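Local coordinates for protein D-glucosaminate-6-phosphate ammonia lyase (Salmonella typhimurium, PDB 7LCE) that is a pyridoxal-phosphate-dependent enzyme of the aminotransferase-like superfamily, in the selenium transferase family, at residues A277-E291 with W300-G312. Sequence-based numbering, arbitrary orientation.
Sequences AEAISAIHGLYADIE and WRIRVRVNASELG. With CA (calcium ion), chain I.
Arg305 N donates to Tyr287 O at 2.7 Å and 177°, and Tyr287 N returns a bond to Arg305 O, which makes this a hydrogen-bonded antiparallel pair. Asp289 with Arg303 and Glu291 with Arg301 repeat the pattern. All six side chains share one face of the sheet, where a bend at chi3 (62°) brings the Arg303 guanidinium beside the Asp289 carboxylate in a salt bridge, including a weak bond from NE to OD1 (3.3 Å). Glu291 CG lies over one face of that guanidinium; its OE2, 3.6 Å from Arg303 NH1, stands well out of the plane and contributes charge only. Arg305 NH1 instead meets the rim of the Tyr287 ring, 3.6 Å from CD2, with the planes 25° apart. Strands 286-292 and 300-306 form a beta hairpin, and strand 340-343 pairs with the other edge of 300-306, consistent with the small C-terminal domain of fold-type I pyridoxal-phosphate enzymes. The sheet's opposite face is apolar: Leu286 CD2 packs on Val306 CG2 (3.7 Å), and Ile280 CG2, from helix 270-282, reaches Val304 CG1 (3.9 Å). Beyond the hairpin's open end, Glu310 CB makes a CH-pi contact over the His284 ring, and the Glu310 carboxylate binds calcium through OE1 (2.5 Å) and OE2 (2.7 Å), with water a further ligand.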
loop_
_atom_site.group_PDB
_atom_site.type_symbol
_atom_site.label_atom_id
_atom_site.label_comp_id
_atom_site.label_asym_id
_atom_site.label_seq_id
_atom_site.Cartn_x
_atom_site.Cartn_y
_atom_site.Cartn_z
ATOM N N ALA A 277 5.867 -19.156 68.535
ATOM C CA ALA A 277 6.299 -20.443 67.998
ATOM C C ALA A 277 6.029 -21.574 68.982
ATOM O O ALA A 277 5.622 -22.670 68.580
ATOM C CB ALA A 277 7.781 -20.392 67.635
ATOM N N GLU A 278 6.241 -21.323 70.276
ATOM C CA GLU A 278 5.979 -22.352 71.276
ATOM C C GLU A 278 4.488 -22.644 71.395
ATOM O O GLU A 278 4.091 -23.799 71.592
ATOM C CB GLU A 278 6.566 -21.940 72.626
ATOM C CG GLU A 278 8.087 -21.976 72.665
ATOM C CD GLU A 278 8.656 -21.516 73.994
ATOM O OE1 GLU A 278 8.088 -21.884 75.045
ATOM O OE2 GLU A 278 9.679 -20.798 73.988
ATOM N N ALA A 279 3.649 -21.612 71.279
ATOM C CA ALA A 279 2.211 -21.810 71.429
ATOM C C ALA A 279 1.657 -22.705 70.330
ATOM O O ALA A 279 0.812 -23.570 70.591
ATOM C CB ALA A 279 1.496 -20.459 71.433
ATOM N N ILE A 280 2.118 -22.512 69.094
ATOM C CA ILE A 280 1.672 -23.362 67.996
ATOM C C ILE A 280 2.176 -24.790 68.181
ATOM O O ILE A 280 1.476 -25.757 67.853
ATOM C CB ILE A 280 2.114 -22.766 66.645
ATOM C CG1 ILE A 280 1.552 -21.351 66.480
ATOM C CG2 ILE A 280 1.670 -23.650 65.489
ATOM C CD1 ILE A 280 2.130 -20.595 65.301
ATOM N N SER A 281 3.390 -24.950 68.717
ATOM C CA SER A 281 3.943 -26.287 68.917
ATOM C C SER A 281 3.173 -27.070 69.973
ATOM O O SER A 281 3.175 -28.307 69.949
ATOM C CB SER A 281 5.418 -26.188 69.296
ATOM O OG SER A 281 6.133 -25.433 68.335
ATOM N N ALA A 282 2.534 -26.375 70.918
ATOM C CA ALA A 282 1.698 -27.053 71.903
ATOM C C ALA A 282 0.485 -27.710 71.258
ATOM O O ALA A 282 -0.032 -28.704 71.783
ATOM C CB ALA A 282 1.253 -26.068 72.983
ATOM N N ILE A 283 0.018 -27.169 70.133
ATOM C CA ILE A 283 -1.112 -27.745 69.413
ATOM C C ILE A 283 -0.701 -29.070 68.782
ATOM O O ILE A 283 0.357 -29.173 68.147
ATOM C CB ILE A 283 -1.628 -26.760 68.352
ATOM C CG1 ILE A 283 -2.140 -25.478 69.008
ATOM C CG2 ILE A 283 -2.725 -27.391 67.516
ATOM C CD1 ILE A 283 -2.007 -24.257 68.128
ATOM N N HIS A 284 -1.541 -30.088 68.950
ATOM C CA HIS A 284 -1.229 -31.412 68.427
ATOM C C HIS A 284 -1.222 -31.397 66.904
ATOM O O HIS A 284 -2.187 -30.954 66.271
ATOM C CB HIS A 284 -2.251 -32.427 68.935
ATOM C CG HIS A 284 -1.885 -33.849 68.650
ATOM N ND1 HIS A 284 -0.702 -34.415 69.073
ATOM C CD2 HIS A 284 -2.546 -34.820 67.975
ATOM C CE1 HIS A 284 -0.652 -35.674 68.675
ATOM N NE2 HIS A 284 -1.758 -35.944 68.006
ATOM N N GLY A 285 -0.136 -31.898 66.315
ATOM C CA GLY A 285 0.018 -31.927 64.877
ATOM C C GLY A 285 0.722 -30.730 64.277
ATOM O O GLY A 285 0.988 -30.733 63.067
ATOM N N LEU A 286 1.002 -29.696 65.067
ATOM C CA LEU A 286 1.673 -28.490 64.601
ATOM C C LEU A 286 3.023 -28.327 65.283
ATOM O O LEU A 286 3.125 -28.474 66.506
ATOM C CB LEU A 286 0.809 -27.255 64.863
ATOM C CG LEU A 286 -0.449 -27.127 64.009
ATOM C CD1 LEU A 286 -1.135 -25.799 64.276
ATOM C CD2 LEU A 286 -0.111 -27.283 62.537
ATOM N N TYR A 287 4.059 -28.041 64.494
ATOM C CA TYR A 287 5.377 -27.693 65.018
ATOM C C TYR A 287 5.831 -26.390 64.377
ATOM O O TYR A 287 5.874 -26.286 63.147
ATOM C CB TYR A 287 6.425 -28.780 64.769
ATOM C CG TYR A 287 7.807 -28.307 65.172
ATOM C CD1 TYR A 287 8.201 -28.306 66.505
ATOM C CD2 TYR A 287 8.704 -27.827 64.226
ATOM C CE1 TYR A 287 9.457 -27.858 66.881
ATOM C CE2 TYR A 287 9.959 -27.374 64.593
ATOM C CZ TYR A 287 10.331 -27.394 65.920
ATOM O OH TYR A 287 11.583 -26.948 66.282
ATOM N N ALA A 288 6.143 -25.395 65.204
ATOM C CA ALA A 288 6.542 -24.079 64.731
ATOM C C ALA A 288 7.959 -23.766 65.193
ATOM O O ALA A 288 8.332 -24.071 66.329
ATOM C CB ALA A 288 5.582 -22.992 65.222
ATOM N N ASP A 289 8.743 -23.158 64.304
ATOM C CA ASP A 289 10.088 -22.711 64.636
ATOM C C ASP A 289 10.393 -21.465 63.820
ATOM O O ASP A 289 9.821 -21.254 62.748
ATOM C CB ASP A 289 11.148 -23.782 64.362
ATOM C CG ASP A 289 11.193 -24.199 62.906
ATOM O OD1 ASP A 289 10.148 -24.631 62.375
ATOM O OD2 ASP A 289 12.276 -24.086 62.293
ATOM N N ILE A 290 11.286 -20.639 64.345
ATOM C CA ILE A 290 11.688 -19.396 63.695
ATOM C C ILE A 290 12.826 -19.667 62.721
ATOM O O ILE A 290 13.764 -20.412 63.028
ATOM C CB ILE A 290 12.086 -18.350 64.750
ATOM C CG1 ILE A 290 10.980 -18.240 65.802
ATOM C CG2 ILE A 290 12.357 -17.002 64.101
ATOM C CD1 ILE A 290 11.365 -17.422 67.000
ATOM N N GLU A 291 12.747 -19.045 61.544
ATOM C CA GLU A 291 13.732 -19.229 60.485
ATOM C C GLU A 291 14.035 -17.878 59.856
ATOM O O GLU A 291 13.117 -17.163 59.443
ATOM C CB GLU A 291 13.226 -20.212 59.418
ATOM C CG GLU A 291 14.272 -20.601 58.381
ATOM C CD GLU A 291 13.660 -21.029 57.058
ATOM O OE1 GLU A 291 12.466 -20.739 56.824
ATOM O OE2 GLU A 291 14.378 -21.655 56.248
ATOM N N TRP A 300 12.875 -12.335 60.109
ATOM C CA TRP A 300 12.579 -13.575 60.809
ATOM C C TRP A 300 11.126 -13.959 60.558
ATOM O O TRP A 300 10.244 -13.095 60.529
ATOM C CB TRP A 300 12.830 -13.412 62.308
ATOM C CG TRP A 300 14.211 -12.919 62.609
ATOM C CD1 TRP A 300 14.610 -11.618 62.713
ATOM C CD2 TRP A 300 15.379 -13.715 62.841
ATOM N NE1 TRP A 300 15.953 -11.553 62.993
ATOM C CE2 TRP A 300 16.449 -12.827 63.079
ATOM C CE3 TRP A 300 15.625 -15.091 62.871
ATOM C CZ2 TRP A 300 17.742 -13.271 63.344
ATOM C CZ3 TRP A 300 16.910 -15.529 63.136
ATOM C CH2 TRP A 300 17.952 -14.622 63.369
ATOM N N ARG A 301 10.878 -15.255 60.370
ATOM C CA ARG A 301 9.541 -15.752 60.077
ATOM C C ARG A 301 9.268 -16.999 60.904
ATOM O O ARG A 301 10.194 -17.706 61.308
ATOM C CB ARG A 301 9.369 -16.082 58.587
ATOM C CG ARG A 301 9.537 -14.901 57.647
ATOM C CD ARG A 301 9.400 -15.327 56.191
ATOM N NE ARG A 301 9.534 -14.202 55.271
ATOM C CZ ARG A 301 10.653 -13.877 54.638
ATOM N NH1 ARG A 301 11.770 -14.565 54.810
ATOM N NH2 ARG A 301 10.650 -12.836 53.810
ATOM N N ILE A 302 7.985 -17.263 61.148
ATOM C CA ILE A 302 7.550 -18.412 61.938
ATOM C C ILE A 302 7.145 -19.508 60.962
ATOM O O ILE A 302 6.052 -19.482 60.389
ATOM C CB ILE A 302 6.406 -18.065 62.896
ATOM C CG1 ILE A 302 6.816 -16.953 63.862
ATOM C CG2 ILE A 302 5.963 -19.301 63.669
ATOM C CD1 ILE A 302 5.651 -16.382 64.642
ATOM N N ARG A 303 8.036 -20.474 60.773
ATOM C CA ARG A 303 7.758 -21.619 59.921
ATOM C C ARG A 303 6.925 -22.633 60.694
ATOM O O ARG A 303 7.323 -23.081 61.773
ATOM C CB ARG A 303 9.067 -22.242 59.441
ATOM C CG ARG A 303 8.904 -23.463 58.566
ATOM C CD ARG A 303 10.258 -23.959 58.090
ATOM N NE ARG A 303 11.115 -24.359 59.199
ATOM C CZ ARG A 303 12.413 -24.605 59.088
ATOM N NH1 ARG A 303 13.038 -24.505 57.926
ATOM N NH2 ARG A 303 13.100 -24.966 60.168
ATOM N N VAL A 304 5.774 -23.001 60.136
ATOM C CA VAL A 304 4.837 -23.914 60.782
ATOM C C VAL A 304 4.769 -25.178 59.940
ATOM O O VAL A 304 4.408 -25.127 58.757
ATOM C CB VAL A 304 3.442 -23.287 60.938
ATOM C CG1 VAL A 304 2.521 -24.232 61.692
ATOM C CG2 VAL A 304 3.540 -21.951 61.653
ATOM N N ARG A 305 5.108 -26.308 60.551
ATOM C CA ARG A 305 5.089 -27.601 59.886
ATOM C C ARG A 305 3.913 -28.412 60.411
ATOM O O ARG A 305 3.694 -28.485 61.626
ATOM C CB ARG A 305 6.409 -28.342 60.118
ATOM C CG ARG A 305 6.540 -29.665 59.383
ATOM C CD ARG A 305 7.971 -30.191 59.444
ATOM N NE ARG A 305 8.927 -29.289 58.810
ATOM C CZ ARG A 305 9.720 -28.450 59.464
ATOM N NH1 ARG A 305 9.703 -28.369 60.784
ATOM N NH2 ARG A 305 10.550 -27.671 58.776
ATOM N N VAL A 306 3.163 -29.021 59.497
ATOM C CA VAL A 306 1.948 -29.753 59.826
ATOM C C VAL A 306 2.218 -31.239 59.650
ATOM O O VAL A 306 2.800 -31.655 58.641
ATOM C CB VAL A 306 0.767 -29.302 58.949
ATOM C CG1 VAL A 306 -0.529 -29.916 59.446
ATOM C CG2 VAL A 306 0.677 -27.787 58.927
ATOM N N ASN A 307 1.792 -32.034 60.626
ATOM C CA ASN A 307 1.869 -33.487 60.540
ATOM C C ASN A 307 0.470 -34.010 60.251
ATOM O O ASN A 307 -0.411 -33.957 61.116
ATOM C CB ASN A 307 2.427 -34.086 61.829
ATOM C CG ASN A 307 2.621 -35.584 61.733
ATOM O OD1 ASN A 307 1.828 -36.360 62.263
ATOM N ND2 ASN A 307 3.676 -36.001 61.043
ATOM N N ALA A 308 0.268 -34.513 59.031
ATOM C CA ALA A 308 -1.057 -34.979 58.638
ATOM C C ALA A 308 -1.520 -36.138 59.510
ATOM O O ALA A 308 -2.717 -36.263 59.790
ATOM C CB ALA A 308 -1.059 -35.385 57.164
ATOM N N SER A 309 -0.591 -36.990 59.946
ATOM C CA SER A 309 -0.961 -38.135 60.771
ATOM C C SER A 309 -1.544 -37.690 62.108
ATOM O O SER A 309 -2.577 -38.207 62.551
ATOM C CB SER A 309 0.257 -39.035 60.982
ATOM O OG SER A 309 -0.077 -40.164 61.772
ATOM N N GLU A 310 -0.902 -36.718 62.763
ATOM C CA GLU A 310 -1.369 -36.272 64.073
ATOM C C GLU A 310 -2.597 -35.376 63.951
ATOM O O GLU A 310 -3.627 -35.630 64.585
ATOM C CB GLU A 310 -0.253 -35.532 64.820
ATOM C CG GLU A 310 0.898 -36.401 65.314
ATOM C CD GLU A 310 2.073 -35.580 65.833
ATOM O OE1 GLU A 310 1.984 -34.334 65.821
ATOM O OE2 GLU A 310 3.082 -36.180 66.260
ATOM N N LEU A 311 -2.504 -34.322 63.139
ATOM C CA LEU A 311 -3.593 -33.354 63.060
ATOM C C LEU A 311 -4.797 -33.925 62.323
ATOM O O LEU A 311 -5.937 -33.767 62.773
ATOM C CB LEU A 311 -3.103 -32.072 62.387
ATOM C CG LEU A 311 -4.068 -30.887 62.389
ATOM C CD1 LEU A 311 -4.147 -30.256 63.765
ATOM C CD2 LEU A 311 -3.623 -29.861 61.372
ATOM N N GLY A 312 -4.565 -34.614 61.209
ATOM C CA GLY A 312 -5.632 -35.076 60.348
ATOM C C GLY A 312 -5.799 -34.274 59.079
ATOM O O GLY A 312 -6.643 -34.631 58.246
HETATM CA CA CA I . 4.164 -33.876 67.053
HETATM O O HOH W 1 2.528 -32.538 68.167
#